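Local coordinates for protein class I phosphodiesterase PDEB1 (Leishmania major, PDB 2R8Q) that belongs to the class I phosphodiesterase family, with an all-helical catalytic domain that carries a zinc and a magnesium ion and here holds 3-isobutyl-1-methylxanthine, at residues 202-216 against 242-255. Sequence-based numbering, arbitrary orientation.
Sequences YAYRALIDCVLATDM and RRLVMETLIKAGDV. With ZN (zinc ion), chain C.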
ATOM      1  N   TYR A 202     -15.475 -12.770  -0.900  1.00 16.68           N
ATOM      2  CA  TYR A 202     -16.264 -12.238  -2.007  1.00 16.29           C
ATOM      3  C   TYR A 202     -16.436 -10.730  -1.831  1.00 16.27           C
ATOM      4  O   TYR A 202     -16.275  -9.952  -2.775  1.00 15.88           O
ATOM      5  CB  TYR A 202     -17.642 -12.910  -2.031  1.00 17.28           C
ATOM      6  CG  TYR A 202     -18.479 -12.573  -3.245  1.00 18.33           C
ATOM      7  CD1 TYR A 202     -18.318 -13.269  -4.444  1.00 19.77           C
ATOM      8  CD2 TYR A 202     -19.435 -11.557  -3.196  1.00 18.03           C
ATOM      9  CE1 TYR A 202     -19.090 -12.962  -5.562  1.00 19.91           C
ATOM     10  CE2 TYR A 202     -20.209 -11.241  -4.306  1.00 19.86           C
ATOM     11  CZ  TYR A 202     -20.032 -11.948  -5.486  1.00 20.18           C
ATOM     12  OH  TYR A 202     -20.800 -11.644  -6.587  1.00 20.51           O
ATOM     13  N   ALA A 203     -16.760 -10.331  -0.606  1.00 15.07           N
ATOM     14  CA  ALA A 203     -16.962  -8.923  -0.278  1.00 15.15           C
ATOM     15  C   ALA A 203     -15.705  -8.090  -0.508  1.00 15.22           C
ATOM     16  O   ALA A 203     -15.777  -6.996  -1.069  1.00 14.72           O
ATOM     17  CB  ALA A 203     -17.426  -8.789   1.167  1.00 17.38           C
ATOM     18  N   TYR A 204     -14.553  -8.594  -0.069  1.00 15.42           N
ATOM     19  CA  TYR A 204     -13.311  -7.854  -0.259  1.00 15.65           C
ATOM     20  C   TYR A 204     -12.976  -7.675  -1.734  1.00 15.71           C
ATOM     21  O   TYR A 204     -12.537  -6.602  -2.150  1.00 15.72           O
ATOM     22  CB  TYR A 204     -12.139  -8.544   0.449  1.00 16.82           C
ATOM     23  CG  TYR A 204     -11.962  -8.120   1.889  1.00 16.93           C
ATOM     24  CD1 TYR A 204     -12.401  -8.929   2.936  1.00 18.30           C
ATOM     25  CD2 TYR A 204     -11.346  -6.906   2.206  1.00 17.81           C
ATOM     26  CE1 TYR A 204     -12.228  -8.542   4.265  1.00 19.05           C
ATOM     27  CE2 TYR A 204     -11.170  -6.508   3.530  1.00 18.41           C
ATOM     28  CZ  TYR A 204     -11.612  -7.334   4.554  1.00 19.45           C
ATOM     29  OH  TYR A 204     -11.418  -6.963   5.865  1.00 21.06           O
ATOM     30  N   ARG A 205     -13.175  -8.718  -2.533  1.00 14.94           N
ATOM     31  CA  ARG A 205     -12.870  -8.593  -3.947  1.00 15.10           C
ATOM     32  C   ARG A 205     -13.800  -7.582  -4.608  1.00 14.93           C
ATOM     33  O   ARG A 205     -13.377  -6.814  -5.466  1.00 15.04           O
ATOM     34  CB  ARG A 205     -12.968  -9.952  -4.648  1.00 15.91           C
ATOM     35  CG  ARG A 205     -12.558  -9.896  -6.117  1.00 18.40           C
ATOM     36  CD  ARG A 205     -11.237  -9.155  -6.282  1.00 23.68           C
ATOM     37  NE  ARG A 205     -10.857  -8.970  -7.680  1.00 28.24           N
ATOM     38  CZ  ARG A 205     -10.181  -9.860  -8.397  1.00 31.24           C
ATOM     39  NH1 ARG A 205      -9.799 -11.008  -7.848  1.00 32.80           N
ATOM     40  NH2 ARG A 205      -9.881  -9.598  -9.661  1.00 32.87           N
ATOM     41  N   ALA A 206     -15.062  -7.569  -4.199  1.00 15.57           N
ATOM     42  CA  ALA A 206     -16.019  -6.625  -4.767  1.00 15.64           C
ATOM     43  C   ALA A 206     -15.658  -5.191  -4.381  1.00 15.10           C
ATOM     44  O   ALA A 206     -15.678  -4.289  -5.220  1.00 15.83           O
ATOM     45  CB  ALA A 206     -17.432  -6.963  -4.293  1.00 15.70           C
ATOM     46  N   LEU A 207     -15.324  -4.982  -3.110  1.00 13.87           N
ATOM     47  CA  LEU A 207     -14.957  -3.656  -2.634  1.00 13.48           C
ATOM     48  C   LEU A 207     -13.729  -3.153  -3.395  1.00 13.71           C
ATOM     49  O   LEU A 207     -13.717  -2.026  -3.894  1.00 14.09           O
ATOM     50  CB  LEU A 207     -14.681  -3.703  -1.125  1.00 14.82           C
ATOM     51  CG  LEU A 207     -14.220  -2.422  -0.418  1.00 14.81           C
ATOM     52  CD1 LEU A 207     -14.596  -2.490   1.056  1.00 16.97           C
ATOM     53  CD2 LEU A 207     -12.711  -2.256  -0.586  1.00 16.51           C
ATOM     54  N   ILE A 208     -12.709  -4.000  -3.501  1.00 14.18           N
ATOM     55  CA  ILE A 208     -11.478  -3.640  -4.198  1.00 14.19           C
ATOM     56  C   ILE A 208     -11.731  -3.355  -5.683  1.00 15.97           C
ATOM     57  O   ILE A 208     -11.227  -2.366  -6.223  1.00 15.12           O
ATOM     58  CB  ILE A 208     -10.421  -4.757  -4.017  1.00 14.66           C
ATOM     59  CG1 ILE A 208      -9.961  -4.762  -2.556  1.00 15.80           C
ATOM     60  CG2 ILE A 208      -9.251  -4.553  -4.981  1.00 15.58           C
ATOM     61  CD1 ILE A 208      -9.217  -6.014  -2.116  1.00 15.97           C
ATOM     62  N   ASP A 209     -12.513  -4.210  -6.341  1.00 15.10           N
ATOM     63  CA  ASP A 209     -12.822  -4.003  -7.754  1.00 15.79           C
ATOM     64  C   ASP A 209     -13.495  -2.653  -7.955  1.00 15.67           C
ATOM     65  O   ASP A 209     -13.180  -1.916  -8.892  1.00 15.67           O
ATOM     66  CB  ASP A 209     -13.764  -5.089  -8.290  1.00 17.84           C
ATOM     67  CG  ASP A 209     -13.081  -6.431  -8.468  1.00 20.76           C
ATOM     68  OD1 ASP A 209     -11.839  -6.459  -8.629  1.00 23.31           O
ATOM     69  OD2 ASP A 209     -13.797  -7.456  -8.470  1.00 23.31           O
ATOM     70  N   CYS A 210     -14.432  -2.336  -7.068  1.00 15.59           N
ATOM     71  CA  CYS A 210     -15.159  -1.080  -7.160  1.00 13.11           C
ATOM     72  C   CYS A 210     -14.273   0.141  -6.953  1.00 14.64           C
ATOM     73  O   CYS A 210     -14.381   1.116  -7.691  1.00 15.23           O
ATOM     74  CB  CYS A 210     -16.319  -1.074  -6.164  1.00 14.55           C
ATOM     75  SG  CYS A 210     -17.711  -2.079  -6.728  1.00 17.14           S
ATOM     76  N   VAL A 211     -13.396   0.092  -5.957  1.00 14.21           N
ATOM     77  CA  VAL A 211     -12.508   1.222  -5.712  1.00 13.87           C
ATOM     78  C   VAL A 211     -11.553   1.405  -6.893  1.00 13.22           C
ATOM     79  O   VAL A 211     -11.336   2.522  -7.360  1.00 14.32           O
ATOM     80  CB  VAL A 211     -11.671   1.029  -4.425  1.00 12.42           C
ATOM     81  CG1 VAL A 211     -10.715   2.203  -4.247  1.00 15.00           C
ATOM     82  CG2 VAL A 211     -12.583   0.924  -3.218  1.00 14.54           C
ATOM     83  N   LEU A 212     -10.983   0.309  -7.379  1.00 14.64           N
ATOM     84  CA  LEU A 212     -10.052   0.418  -8.495  1.00 14.86           C
ATOM     85  C   LEU A 212     -10.743   0.945  -9.748  1.00 16.41           C
ATOM     86  O   LEU A 212     -10.117   1.605 -10.583  1.00 17.88           O
ATOM     87  CB  LEU A 212      -9.398  -0.937  -8.780  1.00 15.00           C
ATOM     88  CG  LEU A 212      -8.517  -1.496  -7.654  1.00 16.17           C
ATOM     89  CD1 LEU A 212      -7.959  -2.853  -8.077  1.00 16.98           C
ATOM     90  CD2 LEU A 212      -7.385  -0.525  -7.339  1.00 18.40           C
ATOM     91  N   ALA A 213     -12.034   0.656  -9.872  1.00 14.91           N
ATOM     92  CA  ALA A 213     -12.805   1.103 -11.028  1.00 16.35           C
ATOM     93  C   ALA A 213     -13.036   2.613 -11.055  1.00 17.28           C
ATOM     94  O   ALA A 213     -13.442   3.153 -12.083  1.00 18.94           O
ATOM     95  CB  ALA A 213     -14.147   0.381 -11.073  1.00 17.16           C
ATOM     96  N   THR A 214     -12.781   3.297  -9.940  1.00 16.65           N
ATOM     97  CA  THR A 214     -12.995   4.744  -9.897  1.00 15.62           C
ATOM     98  C   THR A 214     -11.868   5.578 -10.501  1.00 16.12           C
ATOM     99  O   THR A 214     -11.975   6.801 -10.569  1.00 16.91           O
ATOM    100  CB  THR A 214     -13.254   5.256  -8.461  1.00 15.77           C
ATOM    101  OG1 THR A 214     -12.132   4.945  -7.624  1.00 16.82           O
ATOM    102  CG2 THR A 214     -14.520   4.629  -7.889  1.00 15.24           C
ATOM    103  N   ASP A 215     -10.786   4.934 -10.933  1.00 16.52           N
ATOM    104  CA  ASP A 215      -9.693   5.678 -11.557  1.00 17.60           C
ATOM    105  C   ASP A 215     -10.193   6.117 -12.928  1.00 17.65           C
ATOM    106  O   ASP A 215     -10.440   5.283 -13.798  1.00 18.11           O
ATOM    107  CB  ASP A 215      -8.453   4.800 -11.719  1.00 20.10           C
ATOM    108  CG  ASP A 215      -7.300   5.540 -12.380  1.00 22.03           C
ATOM    109  OD1 ASP A 215      -7.470   6.731 -12.717  1.00 23.35           O
ATOM    110  OD2 ASP A 215      -6.225   4.933 -12.555  1.00 24.50           O
ATOM    111  N   MET A 216     -10.344   7.423 -13.118  1.00 18.00           N
ATOM    112  CA  MET A 216     -10.852   7.948 -14.383  1.00 20.22           C
ATOM    113  C   MET A 216      -9.985   7.670 -15.603  1.00 21.00           C
ATOM    114  O   MET A 216     -10.437   7.841 -16.738  1.00 20.76           O
ATOM    115  CB  MET A 216     -11.122   9.450 -14.259  1.00 20.50           C
ATOM    116  CG  MET A 216     -12.377   9.787 -13.460  1.00 23.04           C
ATOM    117  SD  MET A 216     -13.896   9.056 -14.146  1.00 25.49           S
ATOM    118  CE  MET A 216     -14.241  10.164 -15.492  1.00 24.65           C
ATOM    119  N   ARG A 242     -22.879  -8.818 -12.632  1.00 15.82           N
ATOM    120  CA  ARG A 242     -23.265  -8.025 -11.478  1.00 14.66           C
ATOM    121  C   ARG A 242     -22.076  -7.227 -10.950  1.00 15.41           C
ATOM    122  O   ARG A 242     -22.244  -6.115 -10.443  1.00 15.76           O
ATOM    123  CB  ARG A 242     -23.859  -8.922 -10.384  1.00 14.77           C
ATOM    124  CG  ARG A 242     -25.070  -9.724 -10.851  1.00 15.51           C
ATOM    125  CD  ARG A 242     -25.900 -10.215  -9.675  1.00 15.48           C
ATOM    126  NE  ARG A 242     -25.060 -10.851  -8.667  1.00 16.23           N
ATOM    127  CZ  ARG A 242     -24.533 -12.066  -8.780  1.00 16.33           C
ATOM    128  NH1 ARG A 242     -24.764 -12.806  -9.859  1.00 18.08           N
ATOM    129  NH2 ARG A 242     -23.747 -12.534  -7.821  1.00 17.78           N
ATOM    130  N   ARG A 243     -20.870  -7.779 -11.078  1.00 15.70           N
ATOM    131  CA  ARG A 243     -19.687  -7.062 -10.613  1.00 15.02           C
ATOM    132  C   ARG A 243     -19.485  -5.811 -11.459  1.00 16.25           C
ATOM    133  O   ARG A 243     -19.192  -4.737 -10.931  1.00 16.50           O
ATOM    134  CB  ARG A 243     -18.434  -7.940 -10.694  1.00 16.03           C
ATOM    135  CG  ARG A 243     -17.180  -7.266 -10.122  1.00 17.50           C
ATOM    136  CD  ARG A 243     -17.416  -6.810  -8.683  1.00 21.18           C
ATOM    137  NE  ARG A 243     -18.063  -7.854  -7.891  1.00 20.03           N
ATOM    138  CZ  ARG A 243     -17.424  -8.863  -7.309  1.00 21.00           C
ATOM    139  NH1 ARG A 243     -16.105  -8.971  -7.411  1.00 20.54           N
ATOM    140  NH2 ARG A 243     -18.111  -9.782  -6.644  1.00 21.84           N
ATOM    141  N   LEU A 244     -19.640  -5.946 -12.775  1.00 15.84           N
ATOM    142  CA  LEU A 244     -19.481  -4.808 -13.668  1.00 15.95           C
ATOM    143  C   LEU A 244     -20.569  -3.769 -13.371  1.00 14.80           C
ATOM    144  O   LEU A 244     -20.340  -2.566 -13.493  1.00 15.45           O
ATOM    145  CB  LEU A 244     -19.547  -5.263 -15.129  1.00 17.52           C
ATOM    146  CG  LEU A 244     -19.382  -4.179 -16.200  1.00 19.21           C
ATOM    147  CD1 LEU A 244     -18.160  -3.318 -15.914  1.00 19.02           C
ATOM    148  CD2 LEU A 244     -19.258  -4.848 -17.561  1.00 18.95           C
ATOM    149  N   VAL A 245     -21.750  -4.231 -12.971  1.00 14.83           N
ATOM    150  CA  VAL A 245     -22.825  -3.309 -12.624  1.00 14.63           C
ATOM    151  C   VAL A 245     -22.421  -2.515 -11.382  1.00 14.34           C
ATOM    152  O   VAL A 245     -22.645  -1.307 -11.314  1.00 14.43           O
ATOM    153  CB  VAL A 245     -24.154  -4.059 -12.350  1.00 15.36           C
ATOM    154  CG1 VAL A 245     -25.135  -3.139 -11.616  1.00 15.36           C
ATOM    155  CG2 VAL A 245     -24.766  -4.521 -13.669  1.00 17.57           C
ATOM    156  N   MET A 246     -21.815  -3.192 -10.407  1.00 13.71           N
ATOM    157  CA  MET A 246     -21.369  -2.524  -9.185  1.00 13.89           C
ATOM    158  C   MET A 246     -20.323  -1.464  -9.509  1.00 12.81           C
ATOM    159  O   MET A 246     -20.381  -0.338  -9.004  1.00 13.41           O
ATOM    160  CB  MET A 246     -20.757  -3.533  -8.210  1.00 14.97           C
ATOM    161  CG  MET A 246     -21.737  -4.521  -7.600  1.00 16.01           C
ATOM    162  SD  MET A 246     -20.885  -5.739  -6.552  1.00 16.62           S
ATOM    163  CE  MET A 246     -20.529  -4.743  -5.115  1.00 17.46           C
ATOM    164  N   GLU A 247     -19.361  -1.826 -10.355  1.00 14.15           N
ATOM    165  CA  GLU A 247     -18.298  -0.900 -10.723  1.00 15.06           C
ATOM    166  C   GLU A 247     -18.847   0.301 -11.475  1.00 14.47           C
ATOM    167  O   GLU A 247     -18.399   1.426 -11.272  1.00 14.80           O
ATOM    168  CB  GLU A 247     -17.248  -1.611 -11.583  1.00 15.48           C
ATOM    169  CG  GLU A 247     -16.569  -2.774 -10.875  1.00 16.43           C
ATOM    170  CD  GLU A 247     -15.733  -3.625 -11.813  1.00 20.08           C
ATOM    171  OE1 GLU A 247     -15.971  -3.567 -13.038  1.00 25.32           O
ATOM    172  OE2 GLU A 247     -14.848  -4.362 -11.328  1.00 22.30           O
ATOM    173  N   THR A 248     -19.819   0.056 -12.345  1.00 15.18           N
ATOM    174  CA  THR A 248     -20.410   1.133 -13.120  1.00 13.72           C
ATOM    175  C   THR A 248     -21.218   2.066 -12.222  1.00 14.15           C
ATOM    176  O   THR A 248     -21.217   3.283 -12.427  1.00 15.26           O
ATOM    177  CB  THR A 248     -21.295   0.571 -14.242  1.00 15.83           C
ATOM    178  OG1 THR A 248     -20.517  -0.323 -15.042  1.00 16.45           O
ATOM    179  CG2 THR A 248     -21.816   1.693 -15.127  1.00 15.98           C
ATOM    180  N   LEU A 249     -21.904   1.500 -11.232  1.00 13.52           N
ATOM    181  CA  LEU A 249     -22.683   2.312 -10.304  1.00 13.46           C
ATOM    182  C   LEU A 249     -21.785   3.203  -9.456  1.00 13.01           C
ATOM    183  O   LEU A 249     -22.081   4.386  -9.288  1.00 14.04           O
ATOM    184  CB  LEU A 249     -23.542   1.439  -9.384  1.00 14.83           C
ATOM    185  CG  LEU A 249     -24.809   0.840 -10.001  1.00 14.02           C
ATOM    186  CD1 LEU A 249     -25.420  -0.155  -9.033  1.00 16.59           C
ATOM    187  CD2 LEU A 249     -25.801   1.953 -10.336  1.00 16.30           C
ATOM    188  N   ILE A 250     -20.693   2.664  -8.913  1.00 13.31           N
ATOM    189  CA  ILE A 250     -19.836   3.520  -8.101  1.00 14.55           C
ATOM    190  C   ILE A 250     -19.202   4.600  -8.968  1.00 15.15           C
ATOM    191  O   ILE A 250     -18.987   5.721  -8.507  1.00 15.62           O
ATOM    192  CB  ILE A 250     -18.749   2.722  -7.316  1.00 14.28           C
ATOM    193  CG1 ILE A 250     -18.091   3.659  -6.293  1.00 14.98           C
ATOM    194  CG2 ILE A 250     -17.707   2.133  -8.267  1.00 16.30           C
ATOM    195  CD1 ILE A 250     -17.275   2.955  -5.215  1.00 15.64           C
ATOM    196  N   LYS A 251     -18.927   4.283 -10.231  1.00 14.83           N
ATOM    197  CA  LYS A 251     -18.366   5.281 -11.135  1.00 15.22           C
ATOM    198  C   LYS A 251     -19.404   6.381 -11.321  1.00 14.86           C
ATOM    199  O   LYS A 251     -19.080   7.569 -11.290  1.00 15.20           O
ATOM    200  CB  LYS A 251     -18.027   4.666 -12.494  1.00 16.31           C
ATOM    201  CG  LYS A 251     -16.649   4.029 -12.571  1.00 16.79           C
ATOM    202  CD  LYS A 251     -16.326   3.568 -13.989  1.00 18.77           C
ATOM    203  CE  LYS A 251     -16.409   4.711 -14.997  1.00 18.83           C
ATOM    204  NZ  LYS A 251     -15.501   5.846 -14.667  1.00 19.20           N
ATOM    205  N   ALA A 252     -20.659   5.978 -11.501  1.00 14.14           N
ATOM    206  CA  ALA A 252     -21.751   6.929 -11.688  1.00 14.64           C
ATOM    207  C   ALA A 252     -21.882   7.832 -10.466  1.00 15.06           C
ATOM    208  O   ALA A 252     -21.991   9.049 -10.593  1.00 16.60           O
ATOM    209  CB  ALA A 252     -23.065   6.184 -11.929  1.00 15.39           C
ATOM    210  N   GLY A 253     -21.875   7.235  -9.280  1.00 15.10           N
ATOM    211  CA  GLY A 253     -21.986   8.033  -8.076  1.00 15.40           C
ATOM    212  C   GLY A 253     -20.823   9.002  -7.950  1.00 15.49           C
ATOM    213  O   GLY A 253     -20.985  10.138  -7.511  1.00 15.39           O
ATOM    214  N   ASP A 254     -19.642   8.550  -8.354  1.00 14.94           N
ATOM    215  CA  ASP A 254     -18.439   9.364  -8.272  1.00 15.68           C
ATOM    216  C   ASP A 254     -18.501  10.620  -9.148  1.00 16.39           C
ATOM    217  O   ASP A 254     -17.963  11.666  -8.771  1.00 18.75           O
ATOM    218  CB  ASP A 254     -17.226   8.505  -8.643  1.00 16.00           C
ATOM    219  CG  ASP A 254     -15.967   8.925  -7.915  1.00 16.77           C
ATOM    220  OD1 ASP A 254     -16.061   9.630  -6.883  1.00 15.32           O
ATOM    221  OD2 ASP A 254     -14.872   8.531  -8.373  1.00 21.47           O
ATOM    222  N   VAL A 255     -19.160  10.533 -10.301  1.00 16.41           N
ATOM    223  CA  VAL A 255     -19.279  11.695 -11.188  1.00 16.54           C
ATOM    224  C   VAL A 255     -20.711  12.225 -11.243  1.00 17.32           C
ATOM    225  O   VAL A 255     -21.118  12.854 -12.222  1.00 19.82           O
ATOM    226  CB  VAL A 255     -18.809  11.369 -12.631  1.00 17.83           C
ATOM    227  CG1 VAL A 255     -17.341  10.979 -12.616  1.00 19.56           C
ATOM    228  CG2 VAL A 255     -19.656  10.257 -13.234  1.00 18.70           C
TER
HETATM  229 ZN    ZN C   1     -14.512   9.888  -5.336  1.00 16.99          ZN
HETATM  230  O   HOH W   1     -15.948 -11.085  -5.376  1.00 21.40           O
HETATM  231  O   HOH W   2     -12.028  -2.956 -11.201  1.00 24.63           O
HETATM  232  O   HOH W   3     -13.013   4.746 -14.450  1.00 23.75           O
HETATM  233  O   HOH W   4     -14.645   7.829 -10.797  1.00 24.38           O
HETATM  234  O   HOH W   5     -13.189   8.863  -6.697  1.00 17.59           O
HETATM  235  O   HOH W   6     -13.761  11.557  -6.713  1.00 18.68           O
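Arg243 starts with CG anti to its own N (chi1 -176°) and then bends at chi2 and chi3, which curls its guanidinium between Tyr202, Arg205, Ala206 and Asp209 as a knob in a hole. Arg243 NH1 donates to Asp209 OD2 at 3.0 Å, nearly in line with the C-O bond and within the guanidinium plane, while Arg205 NE takes Asp209 OD1 at 2.9 Å from the syn side; one carboxylate thus joins two arginines and probably offsets their like charge. Arg243 NH2 points edge-on at one face of the Tyr202 ring, 3.1 Å from Tyr202 CZ, the planes 80° apart, in an off-centre cation-pi contact. Water 1 ties the same NH2 to Tyr202 O, and Ala206 CB lies over the guanidinium centre. Tyr202 OH itself bonds to Glu129, which also holds Arg242.

The helical segments 202-212 and 242-254, parts of helices 197-212 and 239-254 in this all-helical phosphodiesterase domain, cross at -45°, their axes 8.6 Å apart at closest. Cys210 SG rests on Met246 CB at 3.7 Å, with CA atoms of Cys210 and Glu247 only 4.8 Å apart. Glu247 OE2 approaches Asp209 CB and is linked to Asp209 O by water 2.

Toward the metal site, Ile250 packs against Thr214 CG2, and Lys251 lays CG 3.4 Å from Ala213 O. Its NZ, bonded to His219, reaches Ala213 O and Asp215 O through water 3. Asp254 OD1 binds zinc at 2.2 Å alongside His104, His140 and Asp141, and water 4 bridges its OD2 to Thr214 O.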